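Local coordinates for protein phosphoribosylaminoimidazole carboxylase, ATPase subunit (Thermotoga maritima, PDB 3AX6) that probably catalyses the ATP-dependent carboxylation of 5-aminoimidazole ribonucleotide with hydrogencarbonate to N5-carboxyaminoimidazole ribonucleotide, a step of purine biosynthesis, at residues A[183-186]-A[187-191]; A[221-224]-A[225-228]; A[360-363]-A[364-367]. All coordinates share one frame; numbering follows the deposited sequence.

Contact 1 (A[183-186]-A[187-191]); sequences ARNE and KGEIA
Ala-183 and Ala-191 form an antiparallel hydrogen-bonded pair, Ala-183 N to Ala-191 O and Ala-191 N to Ala-183 O both measuring 2.9 Å, and beyond it Arg-184 faces Ile-190 as a non-hydrogen-bonded pair. Two CA-H...O contacts flank this pair, Ile-190 CA to Ala-183 O at 3.4 Å and Arg-184 CA to Glu-189 O at 3.3 Å. Glu-189 O also takes Asn-185 N at 3.0 Å, nearly straight and in the carbonyl plane, while Gly-188 N returns weakly to Asn-185 O. This is the tip of the beta hairpin of strands 174-184 and 190-198 in the ATP-grasp region: a type I turn through Glu-186 and Lys-187, then a G1 bulge at Gly-188, whose positive phi of 105° would jam a CB against the preceding carbonyl oxygen. Arg-184 holds CG opposite its own N (chi1 -180°) and runs out straight to NE; the side chain crosses that of Ile-190 at a slant, Arg-184 CG lying 4.1 Å from Ile-190 CG2, and CA of Gly-188 sits over one guanidinium face, toward its rim, 3.8 Å above the plane. NH1 is hydrogen-bonded to Gly-237 O, and helix 218-235 touches both Arg-184 and Ile-190. On the other face of the sheet, CB of Ala-183 and CB of Ala-191 meet helix 277-285 at Gln-280. Glu-189 OE1 accepts the backbone N of Leu-290, and Glu-186 OE2 reaches Lys-87 in a salt bridge.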
ATOM      1  N   ALA A 183     -17.697  -7.083   2.962  1.00 10.77           N
ATOM      2  CA  ALA A 183     -16.964  -8.152   3.618  1.00 12.43           C
ATOM      3  C   ALA A 183     -17.727  -8.635   4.836  1.00 13.02           C
ATOM      4  O   ALA A 183     -18.457  -7.866   5.473  1.00 12.81           O
ATOM      5  CB  ALA A 183     -15.588  -7.661   4.029  1.00 10.55           C
ATOM      6  N   ARG A 184     -17.551  -9.910   5.159  1.00 13.32           N
ATOM      7  CA  ARG A 184     -18.220 -10.496   6.306  1.00 14.55           C
ATOM      8  C   ARG A 184     -17.325 -11.526   6.989  1.00 15.52           C
ATOM      9  O   ARG A 184     -16.610 -12.283   6.324  1.00 15.61           O
ATOM     10  CB  ARG A 184     -19.541 -11.148   5.865  1.00 12.35           C
ATOM     11  CG  ARG A 184     -20.340 -11.799   6.987  1.00 13.77           C
ATOM     12  CD  ARG A 184     -21.689 -12.311   6.473  1.00 16.16           C
ATOM     13  NE  ARG A 184     -22.494 -12.982   7.500  1.00 15.41           N
ATOM     14  CZ  ARG A 184     -22.209 -14.174   8.026  1.00 15.09           C
ATOM     15  NH1 ARG A 184     -21.132 -14.848   7.631  1.00 11.49           N
ATOM     16  NH2 ARG A 184     -23.012 -14.701   8.937  1.00 12.12           N
ATOM     17  N   ASN A 185     -17.388 -11.522   8.321  1.00 16.47           N
ATOM     18  CA  ASN A 185     -16.661 -12.420   9.229  1.00 18.25           C
ATOM     19  C   ASN A 185     -17.476 -13.673   9.451  1.00 18.16           C
ATOM     20  O   ASN A 185     -18.650 -13.721   9.105  1.00 18.35           O
ATOM     21  CB  ASN A 185     -16.529 -11.786  10.614  1.00 19.65           C
ATOM     22  CG  ASN A 185     -15.251 -11.065  10.793  1.00 24.33           C
ATOM     23  OD1 ASN A 185     -15.022 -10.441  11.828  1.00 25.94           O
ATOM     24  ND2 ASN A 185     -14.385 -11.143   9.786  1.00 27.15           N
ATOM     25  N   GLU A 186     -16.863 -14.672  10.073  1.00 19.70           N
ATOM     26  CA  GLU A 186     -17.593 -15.882  10.393  1.00 21.56           C
ATOM     27  C   GLU A 186     -18.435 -15.531  11.625  1.00 20.65           C
ATOM     28  O   GLU A 186     -19.488 -16.119  11.859  1.00 21.41           O
ATOM     29  CB  GLU A 186     -16.642 -17.039  10.698  1.00 22.62           C
ATOM     30  CG  GLU A 186     -17.344 -18.384  10.746  1.00 28.01           C
ATOM     31  CD  GLU A 186     -16.404 -19.545  10.485  1.00 31.80           C
ATOM     32  OE1 GLU A 186     -16.886 -20.689  10.354  1.00 34.15           O
ATOM     33  OE2 GLU A 186     -15.179 -19.315  10.407  1.00 34.92           O
ATOM     34  N   LYS A 187     -17.964 -14.547  12.393  1.00 19.48           N
ATOM     35  CA  LYS A 187     -18.667 -14.072  13.586  1.00 18.72           C
ATOM     36  C   LYS A 187     -19.948 -13.351  13.177  1.00 18.50           C
ATOM     37  O   LYS A 187     -20.846 -13.142  13.992  1.00 19.45           O
ATOM     38  CB  LYS A 187     -17.789 -13.095  14.380  1.00 19.30           C
ATOM     39  CG  LYS A 187     -16.778 -13.733  15.323  1.00 21.91           C
ATOM     40  CD  LYS A 187     -15.886 -12.669  15.960  1.00 22.71           C
ATOM     41  CE  LYS A 187     -15.173 -13.188  17.198  1.00 23.80           C
ATOM     42  NZ  LYS A 187     -14.397 -14.427  16.932  1.00 26.61           N
ATOM     43  N   GLY A 188     -20.018 -12.948  11.913  1.00 18.56           N
ATOM     44  CA  GLY A 188     -21.201 -12.260  11.431  1.00 17.38           C
ATOM     45  C   GLY A 188     -21.041 -10.761  11.247  1.00 16.73           C
ATOM     46  O   GLY A 188     -21.965 -10.096  10.782  1.00 16.37           O
ATOM     47  N   GLU A 189     -19.889 -10.213  11.614  1.00 16.26           N
ATOM     48  CA  GLU A 189     -19.686  -8.781  11.436  1.00 17.50           C
ATOM     49  C   GLU A 189     -19.642  -8.458   9.940  1.00 16.46           C
ATOM     50  O   GLU A 189     -19.005  -9.180   9.173  1.00 15.87           O
ATOM     51  CB  GLU A 189     -18.383  -8.326  12.111  1.00 18.18           C
ATOM     52  CG  GLU A 189     -17.928  -6.952  11.638  1.00 20.41           C
ATOM     53  CD  GLU A 189     -16.833  -6.329  12.491  1.00 21.25           C
ATOM     54  OE1 GLU A 189     -15.893  -7.046  12.891  1.00 20.87           O
ATOM     55  OE2 GLU A 189     -16.911  -5.106  12.742  1.00 19.52           O
ATOM     56  N   ILE A 190     -20.334  -7.394   9.526  1.00 16.88           N
ATOM     57  CA  ILE A 190     -20.346  -6.983   8.117  1.00 17.26           C
ATOM     58  C   ILE A 190     -19.708  -5.606   7.951  1.00 15.25           C
ATOM     59  O   ILE A 190     -19.769  -4.769   8.844  1.00 15.64           O
ATOM     60  CB  ILE A 190     -21.791  -6.912   7.514  1.00 20.38           C
ATOM     61  CG1 ILE A 190     -22.648  -5.946   8.329  1.00 24.34           C
ATOM     62  CG2 ILE A 190     -22.428  -8.296   7.475  1.00 19.87           C
ATOM     63  CD1 ILE A 190     -24.087  -5.792   7.831  1.00 26.36           C
ATOM     64  N   ALA A 191     -19.088  -5.389   6.798  1.00 14.26           N
ATOM     65  CA  ALA A 191     -18.435  -4.127   6.477  1.00 12.18           C
ATOM     66  C   ALA A 191     -18.819  -3.793   5.039  1.00 11.44           C
ATOM     67  O   ALA A 191     -18.459  -4.511   4.114  1.00 11.27           O
ATOM     68  CB  ALA A 191     -16.921  -4.276   6.599  1.00 13.07           C
TER

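Contact 2 (A[221-224]-A[225-228]); sequences SKIA and REIA
The carboxylate of Glu-226 receives NZ of Lys-222 on the syn side of OE1, at 2.8 Å and 18° out of the carboxylate plane, while OE2 lies towards the backbone of Ile-223. The other flat group, the guanidinium of Arg-225, leads away from residues 221-224. Lys-222 and Glu-226 form an i to i+4 salt bridge on the exposed side of the alpha helix 218-235, which covers strands 190-198 and 239-248 in the ATP-grasp region. Lys-222 carries CG trans to its N (chi1 -180°) and stays extended until a bend at chi4 (-65°) turns NZ onto OE1; the aliphatic chain passes close by the same oxygen, with CG 3.4 Å from it. One residue along, Ile-223 and Ile-227 lie side by side and point the same way, CG2 of Ile-223 against CG1 of Ile-227 at 3.8 Å. Ile-227 also touches Pro-114 and Met-245, and a serine in its place would probably leave CG2 of Ile-223 without this neighbour and open a gap beside Met-245. Ala-224 and Ala-228 are buried against Met-245 and Ile-243, respectively, consistent with a close approach of the helix to strand 239-248. Arg-225 instead packs its chain on Cys-192 and Val-195. Ile-227 N bonds Ile-223 O at 2.8 Å, and CG1 of Ile-227 is pressed tightly against that same oxygen, 2.9 Å away.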
ATOM      1  N   SER A 221     -28.214   4.768  -3.493  1.00 19.12           N
ATOM      2  CA  SER A 221     -26.993   4.307  -2.827  1.00 20.33           C
ATOM      3  C   SER A 221     -27.337   3.510  -1.574  1.00 18.92           C
ATOM      4  O   SER A 221     -26.746   2.465  -1.304  1.00 16.08           O
ATOM      5  CB  SER A 221     -26.131   5.502  -2.414  1.00 21.64           C
ATOM      6  OG  SER A 221     -26.185   6.523  -3.387  1.00 28.22           O
ATOM      7  N   LYS A 222     -28.291   4.026  -0.804  1.00 19.14           N
ATOM      8  CA  LYS A 222     -28.718   3.378   0.427  1.00 19.46           C
ATOM      9  C   LYS A 222     -29.287   1.986   0.156  1.00 17.85           C
ATOM     10  O   LYS A 222     -28.943   1.023   0.842  1.00 17.97           O
ATOM     11  CB  LYS A 222     -29.750   4.254   1.140  1.00 23.21           C
ATOM     12  CG  LYS A 222     -30.278   3.683   2.451  1.00 28.24           C
ATOM     13  CD  LYS A 222     -31.042   4.744   3.237  1.00 32.32           C
ATOM     14  CE  LYS A 222     -31.695   4.170   4.489  1.00 33.99           C
ATOM     15  NZ  LYS A 222     -32.751   3.172   4.144  1.00 36.80           N
ATOM     16  N   ILE A 223     -30.148   1.879  -0.850  1.00 17.20           N
ATOM     17  CA  ILE A 223     -30.752   0.598  -1.206  1.00 16.90           C
ATOM     18  C   ILE A 223     -29.731  -0.378  -1.804  1.00 15.32           C
ATOM     19  O   ILE A 223     -29.800  -1.578  -1.552  1.00 14.29           O
ATOM     20  CB  ILE A 223     -31.915   0.797  -2.212  1.00 19.08           C
ATOM     21  CG1 ILE A 223     -33.100   1.454  -1.499  1.00 19.07           C
ATOM     22  CG2 ILE A 223     -32.320  -0.548  -2.841  1.00 17.72           C
ATOM     23  CD1 ILE A 223     -34.292   1.733  -2.411  1.00 20.30           C
ATOM     24  N   ALA A 224     -28.794   0.142  -2.594  1.00 13.86           N
ATOM     25  CA  ALA A 224     -27.758  -0.687  -3.214  1.00 15.80           C
ATOM     26  C   ALA A 224     -26.872  -1.351  -2.157  1.00 15.18           C
ATOM     27  O   ALA A 224     -26.482  -2.512  -2.302  1.00 14.49           O
ATOM     28  CB  ALA A 224     -26.897   0.159  -4.156  1.00 13.63           C
ATOM     29  N   ARG A 225     -26.555  -0.602  -1.101  1.00 15.03           N
ATOM     30  CA  ARG A 225     -25.720  -1.112  -0.020  1.00 16.49           C
ATOM     31  C   ARG A 225     -26.524  -2.106   0.801  1.00 15.62           C
ATOM     32  O   ARG A 225     -25.969  -3.043   1.367  1.00 14.04           O
ATOM     33  CB  ARG A 225     -25.215   0.038   0.865  1.00 17.44           C
ATOM     34  CG  ARG A 225     -24.276   1.004   0.138  1.00 22.11           C
ATOM     35  CD  ARG A 225     -23.738   2.121   1.039  1.00 27.52           C
ATOM     36  NE  ARG A 225     -22.859   1.617   2.094  1.00 34.91           N
ATOM     37  CZ  ARG A 225     -21.745   2.226   2.506  1.00 38.21           C
ATOM     38  NH1 ARG A 225     -21.360   3.371   1.951  1.00 38.83           N
ATOM     39  NH2 ARG A 225     -21.007   1.686   3.471  1.00 36.84           N
ATOM     40  N   GLU A 226     -27.837  -1.900   0.854  1.00 14.76           N
ATOM     41  CA  GLU A 226     -28.722  -2.795   1.588  1.00 15.67           C
ATOM     42  C   GLU A 226     -28.865  -4.117   0.820  1.00 12.77           C
ATOM     43  O   GLU A 226     -28.769  -5.195   1.409  1.00 13.32           O
ATOM     44  CB  GLU A 226     -30.101  -2.145   1.784  1.00 19.32           C
ATOM     45  CG  GLU A 226     -30.095  -0.935   2.721  1.00 24.31           C
ATOM     46  CD  GLU A 226     -31.463  -0.261   2.867  1.00 27.47           C
ATOM     47  OE1 GLU A 226     -31.557   0.721   3.635  1.00 27.81           O
ATOM     48  OE2 GLU A 226     -32.442  -0.707   2.221  1.00 30.56           O
ATOM     49  N   ILE A 227     -29.082  -4.029  -0.489  0.50  6.96           N
ATOM     50  CA  ILE A 227     -29.225  -5.223  -1.314  0.50  5.57           C
ATOM     51  C   ILE A 227     -27.954  -6.063  -1.225  0.50  4.51           C
ATOM     52  O   ILE A 227     -28.004  -7.267  -0.986  0.50  2.35           O
ATOM     53  CB  ILE A 227     -29.443  -4.872  -2.810  0.50  4.73           C
ATOM     54  CG1 ILE A 227     -30.635  -3.927  -2.975  0.50  4.43           C
ATOM     55  CG2 ILE A 227     -29.653  -6.144  -3.615  0.50  2.33           C
ATOM     56  CD1 ILE A 227     -31.938  -4.492  -2.527  0.50  7.31           C
ATOM     57  N   ALA A 228     -26.815  -5.410  -1.428  1.00  5.66           N
ATOM     58  CA  ALA A 228     -25.521  -6.079  -1.398  1.00  8.82           C
ATOM     59  C   ALA A 228     -25.261  -6.763  -0.072  1.00  9.22           C
ATOM     60  O   ALA A 228     -24.814  -7.906  -0.030  1.00  9.85           O
ATOM     61  CB  ALA A 228     -24.406  -5.083  -1.693  1.00 10.74           C
TER

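Contact 3 (A[360-363]-A[364-367]); sequences KALR and AKKI
Backbone hydrogen bonds tie Lys-360 to Ala-364 and Ala-361 to Lys-365 in the last turn of helix 354-364. Ala-364 N meets Lys-360 O at 2.9 Å; Lys-365 N meets Ala-361 O at 2.8 Å, but the bond is bent to 131° at the hydrogen. Beyond them the regular pattern gives way, and Ile-367 N turns back to Ala-364 O at 2.9 Å as the chain heads for strand 369-372.

Van der Waals contacts are mostly of side-chain carbon with carbonyl oxygen. CB of Ala-364 lies 3.5 Å from Lys-360 O, and CB of Lys-365 is 3.4 Å from Ala-361 O. Ile-367 keeps CG1 beside its backbone N (chi1 -62°), which brings CG1 to 3.5 Å from Arg-363 O. Leu-362 CD2 and Lys-365 CD approach loosely, at 4.4 Å. On the buried face Ala-361 is set on Val-300 and Val-302 and Ala-364 on Phe-347, so the helix lies against strands 299-305 and 343-350.

Two charged ends have partners outside the two segments. NZ of the buried Lys-360, extended beyond CG, pairs with Asp-351 and also bonds Glu-326 O, while Arg-363, bent at chi3 (60°), reaches Glu-359, one turn earlier in the helix, in a salt bridge. Lys-365 and Lys-366 lie near the C-terminal end of the helix, and their positive charge would be expected to suit the partial negative charge of its last carbonyls.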
ATOM      1  N   LYS A 360     -10.042  14.451 -15.166  1.00 18.51           N
ATOM      2  CA  LYS A 360      -8.612  14.190 -15.174  1.00 17.03           C
ATOM      3  C   LYS A 360      -8.334  12.774 -15.660  1.00 17.50           C
ATOM      4  O   LYS A 360      -7.458  12.556 -16.503  1.00 18.03           O
ATOM      5  CB  LYS A 360      -8.035  14.367 -13.773  1.00 17.15           C
ATOM      6  CG  LYS A 360      -8.072  15.787 -13.234  1.00 17.79           C
ATOM      7  CD  LYS A 360      -7.525  15.814 -11.818  1.00 18.20           C
ATOM      8  CE  LYS A 360      -7.535  17.208 -11.222  1.00 20.35           C
ATOM      9  NZ  LYS A 360      -6.883  17.233  -9.878  1.00 19.88           N
ATOM     10  N   ALA A 361      -9.096  11.817 -15.139  1.00 16.40           N
ATOM     11  CA  ALA A 361      -8.918  10.417 -15.497  1.00 17.28           C
ATOM     12  C   ALA A 361      -9.084  10.156 -16.986  1.00 18.71           C
ATOM     13  O   ALA A 361      -8.257   9.473 -17.593  1.00 19.20           O
ATOM     14  CB  ALA A 361      -9.882   9.550 -14.709  1.00 15.91           C
ATOM     15  N   LEU A 362     -10.153  10.688 -17.574  1.00 20.63           N
ATOM     16  CA  LEU A 362     -10.407  10.488 -19.001  1.00 22.03           C
ATOM     17  C   LEU A 362      -9.353  11.170 -19.855  1.00 23.07           C
ATOM     18  O   LEU A 362      -9.015  10.700 -20.939  1.00 22.97           O
ATOM     19  CB  LEU A 362     -11.792  11.012 -19.375  1.00 20.69           C
ATOM     20  CG  LEU A 362     -12.954  10.267 -18.721  1.00 19.48           C
ATOM     21  CD1 LEU A 362     -14.272  10.777 -19.299  1.00 17.17           C
ATOM     22  CD2 LEU A 362     -12.801   8.765 -18.972  1.00 16.97           C
ATOM     23  N   ARG A 363      -8.838  12.284 -19.354  1.00 24.63           N
ATOM     24  CA  ARG A 363      -7.811  13.039 -20.050  1.00 25.84           C
ATOM     25  C   ARG A 363      -6.503  12.245 -20.043  1.00 25.03           C
ATOM     26  O   ARG A 363      -5.761  12.237 -21.030  1.00 23.84           O
ATOM     27  CB  ARG A 363      -7.624  14.387 -19.356  1.00 29.41           C
ATOM     28  CG  ARG A 363      -6.643  15.324 -20.028  1.00 34.54           C
ATOM     29  CD  ARG A 363      -6.811  16.723 -19.467  1.00 37.84           C
ATOM     30  NE  ARG A 363      -6.564  16.757 -18.033  1.00 42.74           N
ATOM     31  CZ  ARG A 363      -6.878  17.781 -17.248  1.00 46.83           C
ATOM     32  NH1 ARG A 363      -7.457  18.858 -17.763  1.00 49.54           N
ATOM     33  NH2 ARG A 363      -6.615  17.731 -15.948  1.00 48.39           N
ATOM     34  N   ALA A 364      -6.235  11.572 -18.926  1.00 22.58           N
ATOM     35  CA  ALA A 364      -5.025  10.771 -18.782  1.00 21.70           C
ATOM     36  C   ALA A 364      -5.171   9.398 -19.445  1.00 21.90           C
ATOM     37  O   ALA A 364      -4.179   8.759 -19.793  1.00 20.06           O
ATOM     38  CB  ALA A 364      -4.690  10.605 -17.306  1.00 19.96           C
ATOM     39  N   LYS A 365      -6.410   8.946 -19.605  1.00 22.58           N
ATOM     40  CA  LYS A 365      -6.679   7.652 -20.225  1.00 26.06           C
ATOM     41  C   LYS A 365      -6.138   7.611 -21.655  1.00 27.31           C
ATOM     42  O   LYS A 365      -5.907   6.536 -22.209  1.00 28.10           O
ATOM     43  CB  LYS A 365      -8.189   7.378 -20.229  1.00 27.44           C
ATOM     44  CG  LYS A 365      -8.612   6.112 -20.970  1.00 26.82           C
ATOM     45  CD  LYS A 365     -10.105   5.853 -20.800  1.00 27.80           C
ATOM     46  CE  LYS A 365     -10.591   4.729 -21.708  1.00 29.09           C
ATOM     47  NZ  LYS A 365      -9.828   3.463 -21.514  1.00 32.95           N
ATOM     48  N   LYS A 366      -5.932   8.787 -22.242  1.00 27.75           N
ATOM     49  CA  LYS A 366      -5.419   8.894 -23.607  1.00 27.97           C
ATOM     50  C   LYS A 366      -3.915   9.104 -23.624  1.00 27.01           C
ATOM     51  O   LYS A 366      -3.277   8.945 -24.662  1.00 26.18           O
ATOM     52  CB  LYS A 366      -6.090  10.062 -24.328  1.00 29.61           C
ATOM     53  CG  LYS A 366      -7.599   9.925 -24.444  1.00 34.24           C
ATOM     54  CD  LYS A 366      -8.227  11.172 -25.038  1.00 37.08           C
ATOM     55  CE  LYS A 366      -9.737  11.028 -25.128  1.00 38.86           C
ATOM     56  NZ  LYS A 366     -10.381  12.287 -25.590  1.00 42.37           N
ATOM     57  N   ILE A 367      -3.357   9.456 -22.468  1.00 26.09           N
ATOM     58  CA  ILE A 367      -1.928   9.720 -22.327  1.00 25.80           C
ATOM     59  C   ILE A 367      -1.112   8.506 -21.874  1.00 26.26           C
ATOM     60  O   ILE A 367      -0.059   8.208 -22.442  1.00 26.58           O
ATOM     61  CB  ILE A 367      -1.709  10.881 -21.330  1.00 26.20           C
ATOM     62  CG1 ILE A 367      -2.373  12.146 -21.876  1.00 26.90           C
ATOM     63  CG2 ILE A 367      -0.227  11.100 -21.075  1.00 23.33           C
ATOM     64  CD1 ILE A 367      -2.278  13.342 -20.948  1.00 27.69           C
TER

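The contacts come in series along the chain, contact 1 closing before contact 2 opens and contact 3 lying near the C-terminus. Contacts 1 and 2 are neighbours in the ATP-grasp region, their centres about 17 Å apart: strand 190-198, which starts in the hairpin of contact 1, runs on beneath the helix of contact 2. Contact 3 is remote, about 37 Å from contact 1 and 30 Å from contact 2 between centres. One large antiparallel sheet nevertheless serves all three, through strands 174-184, 190-198 and 239-248 for the first two and strands 299-305 and 343-350 for the third, thus joining the ATP-grasp and C-terminal parts of the enzyme.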